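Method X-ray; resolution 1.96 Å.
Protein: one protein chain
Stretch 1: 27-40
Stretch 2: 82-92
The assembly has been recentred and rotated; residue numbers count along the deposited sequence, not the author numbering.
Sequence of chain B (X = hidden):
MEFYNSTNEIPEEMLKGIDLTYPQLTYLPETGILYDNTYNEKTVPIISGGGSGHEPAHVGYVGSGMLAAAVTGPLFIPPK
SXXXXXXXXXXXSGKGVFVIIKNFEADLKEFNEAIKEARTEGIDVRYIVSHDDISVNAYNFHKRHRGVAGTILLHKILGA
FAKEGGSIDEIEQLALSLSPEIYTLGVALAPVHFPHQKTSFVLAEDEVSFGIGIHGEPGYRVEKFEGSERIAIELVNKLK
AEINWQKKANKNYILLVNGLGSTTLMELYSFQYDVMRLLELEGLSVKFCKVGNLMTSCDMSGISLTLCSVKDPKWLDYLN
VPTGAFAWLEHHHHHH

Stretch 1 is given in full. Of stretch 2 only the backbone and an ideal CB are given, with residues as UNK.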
ATOM      1  N   TYR B  27     -19.932  -2.137   4.309  1.00 24.16           N
ATOM      2  CA  TYR B  27     -20.324  -1.736   2.970  1.00 25.05           C
ATOM      3  C   TYR B  27     -21.844  -1.860   2.914  1.00 25.79           C
ATOM      4  O   TYR B  27     -22.399  -2.862   3.350  1.00 23.84           O
ATOM      5  CB  TYR B  27     -19.688  -2.606   1.859  1.00 25.72           C
ATOM      6  CG  TYR B  27     -20.283  -2.216   0.529  1.00 24.90           C
ATOM      7  CD1 TYR B  27     -20.269  -0.881   0.141  1.00 27.24           C
ATOM      8  CD2 TYR B  27     -20.869  -3.129  -0.311  1.00 27.36           C
ATOM      9  CE1 TYR B  27     -20.827  -0.476  -1.041  1.00 27.67           C
ATOM     10  CE2 TYR B  27     -21.430  -2.730  -1.521  1.00 25.62           C
ATOM     11  CZ  TYR B  27     -21.413  -1.407  -1.867  1.00 28.37           C
ATOM     12  OH  TYR B  27     -21.963  -0.971  -3.050  1.00 29.92           O
ATOM     13  N   LEU B  28     -22.507  -0.836   2.387  1.00 26.51           N
ATOM     14  CA  LEU B  28     -23.969  -0.864   2.221  1.00 27.84           C
ATOM     15  C   LEU B  28     -24.324  -1.241   0.791  1.00 28.61           C
ATOM     16  O   LEU B  28     -24.102  -0.462  -0.142  1.00 27.18           O
ATOM     17  CB  LEU B  28     -24.561   0.511   2.507  1.00 29.10           C
ATOM     18  CG  LEU B  28     -24.617   1.010   3.948  1.00 29.99           C
ATOM     19  CD1 LEU B  28     -25.055   2.460   3.920  1.00 31.97           C
ATOM     20  CD2 LEU B  28     -25.614   0.174   4.743  1.00 35.90           C
ATOM     21  N   PRO B  29     -24.867  -2.443   0.605  1.00 29.32           N
ATOM     22  CA  PRO B  29     -24.870  -2.992  -0.744  1.00 29.24           C
ATOM     23  C   PRO B  29     -25.682  -2.115  -1.704  1.00 29.20           C
ATOM     24  O   PRO B  29     -26.674  -1.504  -1.308  1.00 27.56           O
ATOM     25  CB  PRO B  29     -25.550  -4.352  -0.569  1.00 30.48           C
ATOM     26  CG  PRO B  29     -25.456  -4.662   0.886  1.00 31.54           C
ATOM     27  CD  PRO B  29     -25.509  -3.336   1.581  1.00 30.67           C
ATOM     28  N   GLU B  30     -25.238  -2.067  -2.957  1.00 30.02           N
ATOM     29  CA  GLU B  30     -25.910  -1.350  -4.036  1.00 29.77           C
ATOM     30  C   GLU B  30     -25.916   0.164  -3.867  1.00 29.33           C
ATOM     31  O   GLU B  30     -26.621   0.856  -4.591  1.00 29.86           O
ATOM     32  CB  GLU B  30     -27.328  -1.898  -4.279  1.00 29.33           C
ATOM     33  CG  GLU B  30     -27.357  -3.394  -4.565  1.00 32.29           C
ATOM     34  CD  GLU B  30     -26.624  -3.769  -5.836  1.00 35.19           C
ATOM     35  OE1 GLU B  30     -26.259  -2.861  -6.610  1.00 36.80           O
ATOM     36  OE2 GLU B  30     -26.404  -4.980  -6.078  1.00 40.67           O
ATOM     37  N   THR B  31     -25.148   0.694  -2.919  1.00 27.02           N
ATOM     38  CA  THR B  31     -25.062   2.144  -2.764  1.00 26.11           C
ATOM     39  C   THR B  31     -23.676   2.745  -2.985  1.00 25.76           C
ATOM     40  O   THR B  31     -23.552   3.954  -3.187  1.00 24.77           O
ATOM     41  CB  THR B  31     -25.470   2.597  -1.354  1.00 26.66           C
ATOM     42  OG1 THR B  31     -24.433   2.221  -0.431  1.00 26.18           O
ATOM     43  CG2 THR B  31     -26.792   1.958  -0.948  1.00 25.61           C
ATOM     44  N   GLY B  32     -22.629   1.937  -2.913  1.00 24.56           N
ATOM     45  CA  GLY B  32     -21.281   2.500  -3.051  1.00 23.52           C
ATOM     46  C   GLY B  32     -20.793   3.118  -1.750  1.00 24.94           C
ATOM     47  O   GLY B  32     -19.699   3.676  -1.671  1.00 25.98           O
ATOM     48  N   ILE B  33     -21.599   3.026  -0.707  1.00 24.49           N
ATOM     49  CA  ILE B  33     -21.215   3.686   0.545  1.00 24.10           C
ATOM     50  C   ILE B  33     -20.466   2.715   1.430  1.00 24.82           C
ATOM     51  O   ILE B  33     -20.980   1.666   1.779  1.00 23.96           O
ATOM     52  CB  ILE B  33     -22.433   4.167   1.351  1.00 25.32           C
ATOM     53  CG1 ILE B  33     -23.253   5.145   0.499  1.00 23.78           C
ATOM     54  CG2 ILE B  33     -21.928   4.852   2.670  1.00 25.28           C
ATOM     55  CD1 ILE B  33     -24.650   5.451   1.020  1.00 27.33           C
ATOM     56  N   LEU B  34     -19.242   3.082   1.791  1.00 24.84           N
ATOM     57  CA  LEU B  34     -18.471   2.330   2.752  1.00 26.38           C
ATOM     58  C   LEU B  34     -18.306   3.238   3.974  1.00 26.04           C
ATOM     59  O   LEU B  34     -17.897   4.393   3.834  1.00 26.95           O
ATOM     60  CB  LEU B  34     -17.100   2.022   2.146  1.00 27.37           C
ATOM     61  CG  LEU B  34     -16.108   1.163   2.929  1.00 28.21           C
ATOM     62  CD1 LEU B  34     -16.588  -0.278   2.756  1.00 28.78           C
ATOM     63  CD2 LEU B  34     -14.701   1.361   2.331  1.00 28.58           C
ATOM     64  N   TYR B  35     -18.627   2.717   5.159  1.00 24.87           N
ATOM     65  CA  TYR B  35     -18.575   3.530   6.351  1.00 24.98           C
ATOM     66  C   TYR B  35     -17.775   2.909   7.492  1.00 26.13           C
ATOM     67  O   TYR B  35     -17.641   1.696   7.605  1.00 25.69           O
ATOM     68  CB  TYR B  35     -19.970   3.981   6.806  1.00 25.06           C
ATOM     69  CG  TYR B  35     -20.891   2.890   7.306  1.00 23.75           C
ATOM     70  CD1 TYR B  35     -20.996   2.620   8.673  1.00 23.72           C
ATOM     71  CD2 TYR B  35     -21.669   2.145   6.429  1.00 24.59           C
ATOM     72  CE1 TYR B  35     -21.819   1.638   9.144  1.00 24.89           C
ATOM     73  CE2 TYR B  35     -22.513   1.149   6.900  1.00 23.46           C
ATOM     74  CZ  TYR B  35     -22.587   0.906   8.257  1.00 24.98           C
ATOM     75  OH  TYR B  35     -23.419  -0.067   8.774  1.00 26.37           O
ATOM     76  N   ASP B  36     -17.240   3.787   8.327  1.00 24.77           N
ATOM     77  CA  ASP B  36     -16.637   3.415   9.587  1.00 25.08           C
ATOM     78  C   ASP B  36     -17.690   3.011  10.614  1.00 24.79           C
ATOM     79  O   ASP B  36     -18.435   3.852  11.129  1.00 25.47           O
ATOM     80  CB  ASP B  36     -15.777   4.587  10.077  1.00 25.80           C
ATOM     81  CG  ASP B  36     -15.287   4.411  11.481  1.00 26.82           C
ATOM     82  OD1 ASP B  36     -15.302   3.265  11.982  1.00 30.06           O
ATOM     83  OD2 ASP B  36     -14.899   5.449  12.072  1.00 30.76           O
ATOM     84  N   ASN B  37     -17.758   1.718  10.902  1.00 24.03           N
ATOM     85  CA  ASN B  37     -18.875   1.170  11.675  1.00 24.66           C
ATOM     86  C   ASN B  37     -18.628   1.372  13.175  1.00 25.09           C
ATOM     87  O   ASN B  37     -19.428   1.012  14.024  1.00 24.05           O
ATOM     88  CB  ASN B  37     -19.135  -0.303  11.320  1.00 25.73           C
ATOM     89  CG  ASN B  37     -17.973  -1.229  11.686  1.00 28.12           C
ATOM     90  OD1 ASN B  37     -17.359  -1.098  12.751  1.00 26.46           O
ATOM     91  ND2 ASN B  37     -17.672  -2.183  10.797  1.00 25.04           N
ATOM     92  N   THR B  38     -17.491   1.983  13.468  1.00 26.59           N
ATOM     93  CA  THR B  38     -17.029   2.296  14.807  1.00 28.72           C
ATOM     94  C   THR B  38     -17.494   3.716  15.192  1.00 29.54           C
ATOM     95  O   THR B  38     -17.504   4.092  16.365  1.00 29.87           O
ATOM     96  CB  THR B  38     -15.485   2.195  14.763  1.00 30.08           C
ATOM     97  OG1 THR B  38     -15.007   1.258  15.729  1.00 35.49           O
ATOM     98  CG2 THR B  38     -14.808   3.505  14.836  1.00 28.81           C
ATOM     99  N   TYR B  39     -17.892   4.506  14.202  1.00 28.76           N
ATOM    100  CA  TYR B  39     -18.267   5.895  14.423  1.00 28.03           C
ATOM    101  C   TYR B  39     -19.586   6.046  15.176  1.00 30.48           C
ATOM    102  O   TYR B  39     -20.586   5.412  14.832  1.00 29.05           O
ATOM    103  CB  TYR B  39     -18.367   6.594  13.075  1.00 28.91           C
ATOM    104  CG  TYR B  39     -18.914   7.990  13.141  1.00 28.42           C
ATOM    105  CD1 TYR B  39     -18.173   9.016  13.730  1.00 28.32           C
ATOM    106  CD2 TYR B  39     -20.166   8.291  12.611  1.00 28.59           C
ATOM    107  CE1 TYR B  39     -18.667  10.304  13.789  1.00 28.28           C
ATOM    108  CE2 TYR B  39     -20.666   9.578  12.663  1.00 29.20           C
ATOM    109  CZ  TYR B  39     -19.907  10.571  13.251  1.00 28.97           C
ATOM    110  OH  TYR B  39     -20.389  11.852  13.306  1.00 30.92           O
ATOM    111  N   ASN B  40     -19.563   6.902  16.201  1.00 30.71           N
ATOM    112  CA  ASN B  40     -20.582   6.954  17.246  1.00 33.01           C
ATOM    113  C   ASN B  40     -21.458   8.203  17.197  1.00 32.10           C
ATOM    114  O   ASN B  40     -22.257   8.423  18.095  1.00 31.38           O
ATOM    115  CB  ASN B  40     -19.895   6.933  18.621  1.00 34.88           C
ATOM    116  CG  ASN B  40     -18.681   7.887  18.708  1.00 38.66           C
ATOM    117  OD1 ASN B  40     -18.404   8.706  17.806  1.00 40.44           O
ATOM    118  ND2 ASN B  40     -17.940   7.768  19.814  1.00 41.79           N
ATOM    119  N   UNK B  82     -28.025  10.663  -5.141  1.00 26.13           N
ATOM    120  CA  UNK B  82     -28.886   9.960  -4.193  1.00 25.89           C
ATOM    121  C   UNK B  82     -28.078   9.183  -3.148  1.00 25.53           C
ATOM    122  O   UNK B  82     -28.432   9.152  -1.966  1.00 23.86           O
ATOM    123  CB  UNK B  82     -29.817   9.006  -4.944  1.00 25.89           C
ATOM    124  N   UNK B  83     -26.976   8.573  -3.570  1.00 26.31           N
ATOM    125  CA  UNK B  83     -26.134   7.816  -2.650  1.00 26.51           C
ATOM    126  C   UNK B  83     -25.276   8.703  -1.755  1.00 26.85           C
ATOM    127  O   UNK B  83     -25.002   8.361  -0.603  1.00 27.17           O
ATOM    128  CB  UNK B  83     -25.231   6.867  -3.441  1.00 26.51           C
ATOM    129  N   UNK B  84     -24.838   9.840  -2.286  1.00 26.21           N
ATOM    130  CA  UNK B  84     -24.169  10.820  -1.456  1.00 25.72           C
ATOM    131  C   UNK B  84     -25.127  11.318  -0.376  1.00 26.34           C
ATOM    132  O   UNK B  84     -24.745  11.420   0.767  1.00 25.79           O
ATOM    133  CB  UNK B  84     -23.651  11.983  -2.304  1.00 25.72           C
ATOM    134  N   UNK B  85     -26.373  11.604  -0.744  1.00 25.03           N
ATOM    135  CA  UNK B  85     -27.393  12.020   0.219  1.00 26.75           C
ATOM    136  C   UNK B  85     -27.671  10.959   1.284  1.00 27.14           C
ATOM    137  O   UNK B  85     -27.777  11.275   2.469  1.00 26.98           O
ATOM    138  CB  UNK B  85     -28.691  12.357  -0.517  1.00 26.75           C
ATOM    139  N   UNK B  86     -27.786   9.701   0.863  1.00 27.93           N
ATOM    140  CA  UNK B  86     -27.867   8.594   1.805  1.00 29.03           C
ATOM    141  C   UNK B  86     -26.719   8.587   2.813  1.00 27.72           C
ATOM    142  O   UNK B  86     -26.944   8.369   3.999  1.00 26.83           O
ATOM    143  CB  UNK B  86     -27.888   7.269   1.041  1.00 29.03           C
ATOM    144  N   UNK B  87     -25.489   8.797   2.341  1.00 26.67           N
ATOM    145  CA  UNK B  87     -24.350   8.804   3.244  1.00 26.49           C
ATOM    146  C   UNK B  87     -24.449   9.989   4.208  1.00 26.76           C
ATOM    147  O   UNK B  87     -24.105   9.867   5.387  1.00 28.28           O
ATOM    148  CB  UNK B  87     -23.040   8.859   2.455  1.00 26.49           C
ATOM    149  N   UNK B  88     -24.920  11.141   3.728  1.00 26.91           N
ATOM    150  CA  UNK B  88     -24.972  12.338   4.573  1.00 25.41           C
ATOM    151  C   UNK B  88     -25.997  12.092   5.683  1.00 27.29           C
ATOM    152  O   UNK B  88     -25.745  12.351   6.869  1.00 26.24           O
ATOM    153  CB  UNK B  88     -25.331  13.581   3.757  1.00 25.41           C
ATOM    154  N   UNK B  89     -27.161  11.590   5.294  1.00 27.07           N
ATOM    155  CA  UNK B  89     -28.221  11.341   6.244  1.00 28.91           C
ATOM    156  C   UNK B  89     -27.753  10.311   7.266  1.00 29.36           C
ATOM    157  O   UNK B  89     -28.038  10.421   8.455  1.00 30.76           O
ATOM    158  CB  UNK B  89     -29.490  10.869   5.531  1.00 28.91           C
ATOM    159  N   UNK B  90     -27.035   9.294   6.820  1.00 28.50           N
ATOM    160  CA  UNK B  90     -26.631   8.278   7.768  1.00 30.08           C
ATOM    161  C   UNK B  90     -25.652   8.754   8.840  1.00 29.25           C
ATOM    162  O   UNK B  90     -25.762   8.360  10.000  1.00 29.19           O
ATOM    163  CB  UNK B  90     -26.008   7.108   7.004  1.00 30.08           C
ATOM    164  N   UNK B  91     -24.696   9.597   8.467  1.00 26.98           N
ATOM    165  CA  UNK B  91     -23.707  10.046   9.436  1.00 27.52           C
ATOM    166  C   UNK B  91     -24.184  11.236  10.274  1.00 27.19           C
ATOM    167  O   UNK B  91     -23.621  11.513  11.336  1.00 28.28           O
ATOM    168  CB  UNK B  91     -22.412  10.416   8.710  1.00 27.52           C
ATOM    169  N   UNK B  92     -25.210  11.936   9.796  1.00 28.35           N
ATOM    170  CA  UNK B  92     -25.727  13.118  10.463  1.00 28.24           C
ATOM    171  C   UNK B  92     -26.353  12.834  11.816  1.00 29.51           C
ATOM    172  O   UNK B  92     -27.170  11.925  11.948  1.00 30.68           O
ATOM    173  CB  UNK B  92     -26.759  13.801   9.564  1.00 28.24           C
TER

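Positions 82 to 91 have helical backbone angles, and the chain leaves them at 92. The helix runs at 18° to strand 33-36, in nearly the same direction, with the axes 9.5 Å apart at closest. Stretch 1 offers it mainly the side chains of Leu28, Thr31, Ile33, Tyr35 and Tyr39.

At position 82 the ideal CB has nothing of stretch 1 within 5.5 Å. Many side chains would suit, long polar ones included. The residue is Lys82. It makes no contact with stretch 1.

Position 83 points toward the turn before the strand. Its ideal CB lies 3.4 Å from Thr31 O and 4.7 Å from Ile33 CD1. Space is limited close to the backbone, so a small or medium side chain fits best, and the carbonyl could favour a polar one. The residue is Asn83, with chi1 m. Its CG lies 3.2 Å from Thr31 O and its ND2 3.5 Å from Thr31 CB. No hydrogen bond forms here, so the contact is one of packing. The backbone takes part as well: Asn83 O is 3.4 Å from Ile33 CD1.

Positions 84 and 85 both point away. Stretch 1 sets no demand, and aliphatic or polar residues would do equally well. They are Ile84 and Leu85.

Position 86 points toward stretch 1, with its ideal CB 3.7 Å from Ile33 CD1. Thr31 CG2 lies beyond. An aliphatic residue would suit, as would a long side chain with an apolar stem. The residue is Lys86. Its CG packs 3.6 Å from Ile33 CD1 and its CD 3.8 Å from Thr31 CG2. The methylene groups make the contact, and NZ extends past it.

Position 87 points sideways. Its CA lies 6.6 Å from Ile33 CA, and its ideal CB is 4.0 Å from Ile33 CD1. A small apolar residue is enough to meet this methyl, although the sideways direction does not exclude others. The residue is Ala87. Its CB makes an apolar contact with Ile33 CD1 at 4.0 Å.

Positions 88 and 89 are out of reach, and stretch 1 leaves the choice open. They are Ile88 and Arg89.

Position 90 points toward stretch 1, but no atom of it comes within 5.5 Å of the ideal CB. Leu28 and the Tyr35 ring lie further out. A long side chain, such as Gln, Met, Lys or Arg, could span the gap. The residue is Gln90, with chi1 and chi2 both t. Its NE2 lies over one face of the Tyr35 ring, 3.4 Å from Tyr35 CG. Its OE1 is 3.2 Å from Leu28 CD1.

Position 91 points sideways, its ideal CB 4.4 Å from Tyr39 CE2. A compact apolar residue such as Val, Ile or Ala would suit the ring. The residue is Val91, whose CB is 4.3 Å from Tyr39 CE2. A water donates to both Val91 O (2.7 Å) and Tyr39 OH (2.8 Å), bridging the stretches.

Position 92 points away, so many residues would fit. It is Asn92.

Stretch 2, residues 82-92: KNILKAIRQVN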
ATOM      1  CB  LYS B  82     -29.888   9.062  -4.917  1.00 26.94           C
ATOM      2  CG  LYS B  82     -29.244   7.844  -5.562  1.00 28.34           C
ATOM      3  CD  LYS B  82     -30.327   7.047  -6.275  1.00 31.85           C
ATOM      4  CE  LYS B  82     -29.778   5.749  -6.829  1.00 33.25           C
ATOM      5  NZ  LYS B  82     -30.842   5.144  -7.696  1.00 31.34           N
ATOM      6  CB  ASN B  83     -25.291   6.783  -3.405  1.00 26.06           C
ATOM      7  CG  ASN B  83     -26.154   5.697  -4.036  1.00 27.71           C
ATOM      8  OD1 ASN B  83     -26.043   5.387  -5.228  1.00 29.73           O
ATOM      9  ND2 ASN B  83     -27.044   5.131  -3.234  1.00 21.45           N
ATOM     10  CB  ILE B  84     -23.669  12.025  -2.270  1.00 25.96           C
ATOM     11  CG1 ILE B  84     -22.612  11.594  -3.286  1.00 28.69           C
ATOM     12  CG2 ILE B  84     -23.022  13.048  -1.352  1.00 26.65           C
ATOM     13  CD1 ILE B  84     -22.314  12.695  -4.286  1.00 27.74           C
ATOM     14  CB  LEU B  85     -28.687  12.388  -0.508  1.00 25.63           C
ATOM     15  CG  LEU B  85     -29.879  12.831   0.349  1.00 26.96           C
ATOM     16  CD1 LEU B  85     -29.506  14.030   1.217  1.00 27.39           C
ATOM     17  CD2 LEU B  85     -31.072  13.147  -0.527  1.00 27.64           C
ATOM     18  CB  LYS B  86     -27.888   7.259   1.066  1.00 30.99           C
ATOM     19  CG  LYS B  86     -28.088   6.055   1.975  1.00 34.93           C
ATOM     20  CD  LYS B  86     -28.271   4.764   1.196  1.00 36.68           C
ATOM     21  CE  LYS B  86     -29.726   4.537   0.799  1.00 40.59           C
ATOM     22  NZ  LYS B  86     -30.610   4.236   1.970  1.00 43.85           N
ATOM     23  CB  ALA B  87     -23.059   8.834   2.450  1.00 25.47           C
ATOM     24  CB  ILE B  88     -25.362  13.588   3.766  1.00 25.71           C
ATOM     25  CG1 ILE B  88     -24.238  14.057   2.820  1.00 23.39           C
ATOM     26  CG2 ILE B  88     -25.867  14.689   4.677  1.00 26.26           C
ATOM     27  CD1 ILE B  88     -24.735  15.003   1.739  1.00 24.24           C
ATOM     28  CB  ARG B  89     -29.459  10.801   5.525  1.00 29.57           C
ATOM     29  CG  ARG B  89     -30.325  11.839   4.818  1.00 30.36           C
ATOM     30  CD  ARG B  89     -31.556  11.159   4.229  1.00 34.09           C
ATOM     31  NE  ARG B  89     -32.800  11.589   4.875  1.00 44.29           N
ATOM     32  CZ  ARG B  89     -33.699  10.776   5.434  1.00 46.50           C
ATOM     33  NH1 ARG B  89     -33.509   9.461   5.448  1.00 48.98           N
ATOM     34  NH2 ARG B  89     -34.794  11.278   5.986  1.00 48.99           N
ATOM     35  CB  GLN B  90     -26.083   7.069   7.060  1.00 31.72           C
ATOM     36  CG  GLN B  90     -25.686   5.987   8.035  1.00 37.00           C
ATOM     37  CD  GLN B  90     -25.019   4.845   7.336  1.00 39.81           C
ATOM     38  OE1 GLN B  90     -25.660   4.120   6.578  1.00 43.50           O
ATOM     39  NE2 GLN B  90     -23.729   4.674   7.577  1.00 43.00           N
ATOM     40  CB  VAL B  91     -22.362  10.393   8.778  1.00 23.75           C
ATOM     41  CG1 VAL B  91     -21.706   9.160   8.176  1.00 26.89           C
ATOM     42  CG2 VAL B  91     -22.515  11.492   7.759  1.00 25.33           C
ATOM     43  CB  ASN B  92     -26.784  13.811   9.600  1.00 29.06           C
ATOM     44  CG  ASN B  92     -27.477  14.951  10.332  1.00 29.32           C
ATOM     45  OD1 ASN B  92     -26.823  15.876  10.823  1.00 29.60           O
ATOM     46  ND2 ASN B  92     -28.808  14.896  10.397  1.00 28.96           N
TER
HETATM   47  O   HOH W   1     -22.966  12.988  13.484  1.00 33.27           O
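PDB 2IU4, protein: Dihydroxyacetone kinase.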